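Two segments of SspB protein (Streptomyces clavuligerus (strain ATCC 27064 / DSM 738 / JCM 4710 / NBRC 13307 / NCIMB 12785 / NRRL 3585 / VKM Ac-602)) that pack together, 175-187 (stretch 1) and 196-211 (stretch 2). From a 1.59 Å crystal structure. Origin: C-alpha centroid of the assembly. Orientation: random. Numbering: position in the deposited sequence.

Stretch 1 175-187: CITKMYVPAQRLR
Stretch 2, residues 196-211: DLLSCPFRELGLMEQV

Stretch 1 finishes a helix at Tyr180, leaves helical geometry at Val181 (phi/psi -93/155), and makes a 3-10 turn at 183-185. From Leu197 to Cys200 stretch 2 is extended; it then makes a 3-10 turn at 201-205 and enters a strand beginning at Met208, whose direction lies 105° from that of the helix. The CA atoms of Tyr180 and Arg203 are 4.5 Å apart, those of Val181 and Met208 5.1 Å; together the stretches bury 965 Å².

Arg203 is the polar centre. With chi1 m and chi2 and chi3 both t, its extended chain carries the guanidinium to the helix end, where Lys178 O lies near the guanidinium plane and accepts from Arg203 NE (2.8 Å) and NH2 (3.0 Å). Arg203 NH1 also donates to Leu198 O (2.8 Å), tying its own stretch together. Leu186 CD1 lies over a face of the group, 3.4 Å from Arg203 NH2; the flat cation spends N-H groups in its plane and leaves a poorly hydrated face against which Leu186 can pack.

Met179, t at all three chi angles, starts away from stretch 2 but reaches back, placing CE 3.7 Å from the centroid of the Phe202 ring, over its face: a CH-pi contact suited to an unbranched, flexible chain. Met208, also t throughout, points toward stretch 1. Its CB meets Tyr180 CB at 3.7 Å, its CG meets Val181 CG1 at 3.7 Å, and its SD lies 4.2 Å from Ile176 CG2. Tyr180 (chi1 m, chi2 -74°) sets CD1 4.0 Å from Leu207 CD1, its broad ring covering apolar surface. Leu197 (chi1 m, chi2 t) points toward stretch 1, its branched end filling space beside Ala183 and Leu186: CD1 is 3.5 Å from Ala183 O, CD2 3.9 Å from Leu186 CB.

Arg185 (chi1 and chi2 m, chi3 t) and Glu209, both partly exposed, form a two-pronged salt bridge: NE to OE1, 2.8 Å, and NH2 to OE2, 2.9 Å. Glu209 bends through chi2 p to meet it. Two waters donate to Tyr180 O; one also donates to Phe202 O (2.9 Å), the other to Arg203 O (2.8 Å).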

# COMPACT_ATOMS: atom_id res chain seq x y z
N CYS B 175 -17.36 4.28 -1.91
CA CYS B 175 -15.94 4.66 -1.71
C CYS B 175 -15.45 4.27 -0.33
O CYS B 175 -14.30 3.80 -0.17
CB CYS B 175 -15.80 6.17 -1.89
SG CYS B 175 -14.02 6.61 -2.07
N ILE B 176 -16.29 4.46 0.70
CA ILE B 176 -15.92 4.07 2.10
C ILE B 176 -15.62 2.55 2.12
O ILE B 176 -14.63 2.13 2.68
CB ILE B 176 -17.10 4.39 3.05
CG1 ILE B 176 -17.18 5.89 3.32
CG2 ILE B 176 -16.91 3.64 4.38
CD1 ILE B 176 -18.49 6.42 3.91
N THR B 177 -16.44 1.75 1.44
CA THR B 177 -16.23 0.29 1.41
C THR B 177 -14.90 -0.06 0.71
O THR B 177 -14.11 -0.82 1.27
CB THR B 177 -17.38 -0.39 0.65
OG1 THR B 177 -18.62 0.08 1.19
CG2 THR B 177 -17.34 -1.90 0.82
N LYS B 178 -14.65 0.51 -0.46
CA LYS B 178 -13.40 0.26 -1.20
C LYS B 178 -12.16 0.69 -0.40
O LYS B 178 -11.09 0.07 -0.55
CB LYS B 178 -13.42 1.02 -2.57
CG LYS B 178 -14.33 0.33 -3.56
CD LYS B 178 -14.11 0.83 -4.98
CE LYS B 178 -14.91 2.05 -5.25
NZ LYS B 178 -14.55 2.48 -6.62
N MET B 179 -12.31 1.71 0.44
CA MET B 179 -11.18 2.27 1.18
C MET B 179 -10.79 1.34 2.34
O MET B 179 -9.60 1.22 2.69
CB MET B 179 -11.55 3.66 1.74
CG MET B 179 -10.47 4.28 2.66
SD MET B 179 -10.86 6.06 2.81
CE MET B 179 -9.57 6.49 3.97
N TYR B 180 -11.80 0.74 3.00
CA TYR B 180 -11.51 0.02 4.25
C TYR B 180 -11.61 -1.52 4.25
O TYR B 180 -11.09 -2.14 5.18
CB TYR B 180 -12.42 0.53 5.40
CG TYR B 180 -12.21 2.00 5.75
CD1 TYR B 180 -11.04 2.40 6.46
CD2 TYR B 180 -13.11 2.99 5.36
CE1 TYR B 180 -10.82 3.77 6.74
CE2 TYR B 180 -12.89 4.32 5.65
CZ TYR B 180 -11.77 4.72 6.35
OH TYR B 180 -11.59 6.05 6.64
N VAL B 181 -12.33 -2.14 3.31
CA VAL B 181 -12.55 -3.58 3.33
C VAL B 181 -11.47 -4.31 2.50
O VAL B 181 -10.84 -3.72 1.60
CB VAL B 181 -13.98 -4.02 2.83
CG1 VAL B 181 -15.05 -3.23 3.56
CG2 VAL B 181 -14.11 -3.92 1.32
N PRO B 182 -11.22 -5.59 2.83
CA PRO B 182 -10.21 -6.32 2.04
C PRO B 182 -10.55 -6.38 0.57
O PRO B 182 -11.74 -6.44 0.21
CB PRO B 182 -10.20 -7.74 2.66
CG PRO B 182 -10.74 -7.52 4.08
CD PRO B 182 -11.75 -6.38 3.96
N ALA B 183 -9.52 -6.29 -0.28
CA ALA B 183 -9.72 -6.24 -1.72
C ALA B 183 -10.53 -7.45 -2.22
O ALA B 183 -11.26 -7.38 -3.18
CB ALA B 183 -8.35 -6.20 -2.41
N GLN B 184 -10.41 -8.57 -1.50
CA GLN B 184 -11.09 -9.83 -1.90
C GLN B 184 -12.62 -9.72 -1.84
O GLN B 184 -13.31 -10.47 -2.55
CB GLN B 184 -10.62 -10.96 -0.99
CG GLN B 184 -9.17 -11.37 -1.26
CD GLN B 184 -8.10 -10.29 -0.97
OE1 GLN B 184 -7.24 -9.97 -1.86
NE2 GLN B 184 -8.09 -9.78 0.25
N ARG B 185 -13.11 -8.76 -1.04
CA ARG B 185 -14.58 -8.52 -0.92
C ARG B 185 -15.12 -7.66 -2.01
O ARG B 185 -16.36 -7.46 -2.12
CB ARG B 185 -14.89 -7.87 0.40
CG ARG B 185 -14.17 -8.48 1.60
CD ARG B 185 -14.33 -9.98 1.74
NE ARG B 185 -13.61 -10.33 2.96
CZ ARG B 185 -12.66 -11.24 3.09
NH1 ARG B 185 -12.33 -12.07 2.08
NH2 ARG B 185 -12.05 -11.39 4.27
N LEU B 186 -14.19 -7.07 -2.77
CA LEU B 186 -14.58 -6.14 -3.83
C LEU B 186 -14.72 -6.87 -5.13
O LEU B 186 -14.14 -7.94 -5.34
CB LEU B 186 -13.57 -5.01 -3.96
CG LEU B 186 -13.33 -4.20 -2.66
CD1 LEU B 186 -12.21 -3.21 -2.88
CD2 LEU B 186 -14.62 -3.47 -2.23
N ARG B 187 -15.54 -6.33 -6.00
CA ARG B 187 -15.59 -6.86 -7.33
C ARG B 187 -15.11 -5.78 -8.28
O ARG B 187 -15.60 -4.66 -8.29
CB ARG B 187 -16.97 -7.43 -7.71
CG ARG B 187 -17.35 -8.67 -6.90
CD ARG B 187 -16.22 -9.70 -6.90
NE ARG B 187 -16.21 -10.71 -5.80
CZ ARG B 187 -17.06 -10.82 -4.78
NH1 ARG B 187 -18.10 -10.01 -4.63
NH2 ARG B 187 -16.88 -11.79 -3.89
N ASP B 196 -8.23 -3.93 -12.83
CA ASP B 196 -9.51 -3.47 -12.29
C ASP B 196 -9.31 -2.92 -10.88
O ASP B 196 -9.40 -1.72 -10.70
CB ASP B 196 -10.70 -4.42 -12.41
CG ASP B 196 -11.75 -3.93 -13.41
OD1 ASP B 196 -11.75 -2.75 -13.84
OD2 ASP B 196 -12.60 -4.76 -13.78
N LEU B 197 -9.01 -3.79 -9.89
CA LEU B 197 -8.98 -3.28 -8.51
C LEU B 197 -7.69 -2.54 -8.20
O LEU B 197 -6.59 -3.03 -8.53
CB LEU B 197 -9.21 -4.40 -7.49
CG LEU B 197 -10.62 -5.08 -7.53
CD1 LEU B 197 -10.62 -6.11 -6.40
CD2 LEU B 197 -11.71 -4.08 -7.30
N LEU B 198 -7.83 -1.41 -7.51
CA LEU B 198 -6.69 -0.57 -7.11
C LEU B 198 -6.27 -0.94 -5.71
O LEU B 198 -7.08 -1.40 -4.92
CB LEU B 198 -7.05 0.92 -7.19
CG LEU B 198 -7.39 1.29 -8.63
CD1 LEU B 198 -8.44 2.33 -8.68
CD2 LEU B 198 -6.15 1.70 -9.38
N SER B 199 -5.00 -0.75 -5.40
CA SER B 199 -4.58 -0.86 -4.01
C SER B 199 -5.15 0.31 -3.16
O SER B 199 -5.45 1.39 -3.68
CB SER B 199 -3.05 -0.89 -3.91
OG SER B 199 -2.48 0.31 -4.39
N CYS B 200 -5.37 0.05 -1.85
CA CYS B 200 -5.73 1.19 -0.98
C CYS B 200 -5.12 0.88 0.37
O CYS B 200 -5.53 -0.13 1.00
CB CYS B 200 -7.26 1.34 -0.82
SG CYS B 200 -7.58 2.83 0.14
N PRO B 201 -4.13 1.66 0.80
CA PRO B 201 -3.36 1.25 1.99
C PRO B 201 -4.18 1.28 3.27
O PRO B 201 -3.80 0.70 4.28
CB PRO B 201 -2.19 2.25 2.03
CG PRO B 201 -2.72 3.47 1.28
CD PRO B 201 -3.60 2.91 0.18
N PHE B 202 -5.35 1.91 3.22
CA PHE B 202 -6.20 1.93 4.41
C PHE B 202 -6.85 0.60 4.73
O PHE B 202 -7.31 0.40 5.85
CB PHE B 202 -7.24 3.04 4.29
CG PHE B 202 -6.61 4.42 4.26
CD1 PHE B 202 -6.29 5.07 5.46
CD2 PHE B 202 -6.19 4.99 3.05
CE1 PHE B 202 -5.70 6.34 5.45
CE2 PHE B 202 -5.53 6.23 3.05
CZ PHE B 202 -5.29 6.91 4.26
N ARG B 203 -6.83 -0.32 3.75
CA ARG B 203 -7.37 -1.65 4.01
C ARG B 203 -6.56 -2.39 5.09
O ARG B 203 -7.10 -3.27 5.79
CB ARG B 203 -7.48 -2.48 2.73
CG ARG B 203 -8.37 -1.84 1.69
CD ARG B 203 -8.22 -2.56 0.35
NE ARG B 203 -9.08 -1.85 -0.63
CZ ARG B 203 -8.77 -1.77 -1.93
NH1 ARG B 203 -7.69 -2.39 -2.36
NH2 ARG B 203 -9.54 -1.12 -2.80
N GLU B 204 -5.30 -2.01 5.26
CA GLU B 204 -4.47 -2.65 6.26
C GLU B 204 -4.91 -2.36 7.67
O GLU B 204 -4.47 -3.08 8.58
CB GLU B 204 -2.98 -2.28 6.14
CG GLU B 204 -2.38 -2.87 4.91
CD GLU B 204 -0.93 -3.27 5.15
OE1 GLU B 204 -0.06 -2.84 4.40
OE2 GLU B 204 -0.68 -4.04 6.10
N LEU B 205 -5.75 -1.35 7.87
CA LEU B 205 -6.23 -0.98 9.23
C LEU B 205 -7.24 -2.00 9.74
O LEU B 205 -7.51 -2.00 10.93
CB LEU B 205 -6.80 0.47 9.28
CG LEU B 205 -5.83 1.56 8.78
CD1 LEU B 205 -6.49 2.92 8.92
CD2 LEU B 205 -4.43 1.45 9.45
N GLY B 206 -7.75 -2.87 8.83
CA GLY B 206 -8.75 -3.88 9.26
C GLY B 206 -10.01 -3.32 9.93
O GLY B 206 -10.56 -3.96 10.84
N LEU B 207 -10.44 -2.13 9.52
CA LEU B 207 -11.62 -1.45 10.17
C LEU B 207 -12.96 -1.95 9.71
O LEU B 207 -13.93 -1.68 10.37
CB LEU B 207 -11.55 0.08 9.96
CG LEU B 207 -10.60 0.80 10.92
CD1 LEU B 207 -10.29 2.19 10.35
CD2 LEU B 207 -11.25 0.87 12.31
N MET B 208 -13.06 -2.55 8.50
CA MET B 208 -14.41 -2.86 7.97
C MET B 208 -14.30 -4.23 7.32
O MET B 208 -13.25 -4.59 6.74
CB MET B 208 -14.85 -1.82 6.93
CG MET B 208 -16.35 -1.77 6.65
SD MET B 208 -16.63 -0.46 5.46
CE MET B 208 -18.10 -1.10 4.60
N GLU B 209 -15.37 -5.01 7.41
CA GLU B 209 -15.36 -6.35 6.84
C GLU B 209 -16.75 -6.68 6.28
O GLU B 209 -17.77 -6.12 6.69
CB GLU B 209 -14.92 -7.38 7.92
CG GLU B 209 -14.87 -8.86 7.51
CD GLU B 209 -13.93 -9.13 6.32
OE1 GLU B 209 -14.24 -8.76 5.18
OE2 GLU B 209 -12.87 -9.77 6.55
N GLN B 210 -16.73 -7.60 5.31
CA GLN B 210 -17.94 -8.18 4.78
C GLN B 210 -18.52 -9.18 5.76
O GLN B 210 -17.77 -9.96 6.39
CB GLN B 210 -17.52 -8.87 3.46
CG GLN B 210 -18.53 -9.88 2.99
CD GLN B 210 -19.87 -9.29 2.69
OE1 GLN B 210 -20.88 -9.96 2.95
NE2 GLN B 210 -19.91 -8.09 2.12
N VAL B 211 -19.84 -9.22 5.90
CA VAL B 211 -20.37 -10.20 6.82
C VAL B 211 -21.43 -11.11 6.16
O VAL B 211 -22.18 -10.68 5.28
CB VAL B 211 -20.65 -9.61 8.21
CG1 VAL B 211 -21.83 -8.66 8.16
CG2 VAL B 211 -20.84 -10.73 9.23
O HOH W 1 -9.55 -0.85 7.13
O HOH W 2 -9.66 -4.41 5.71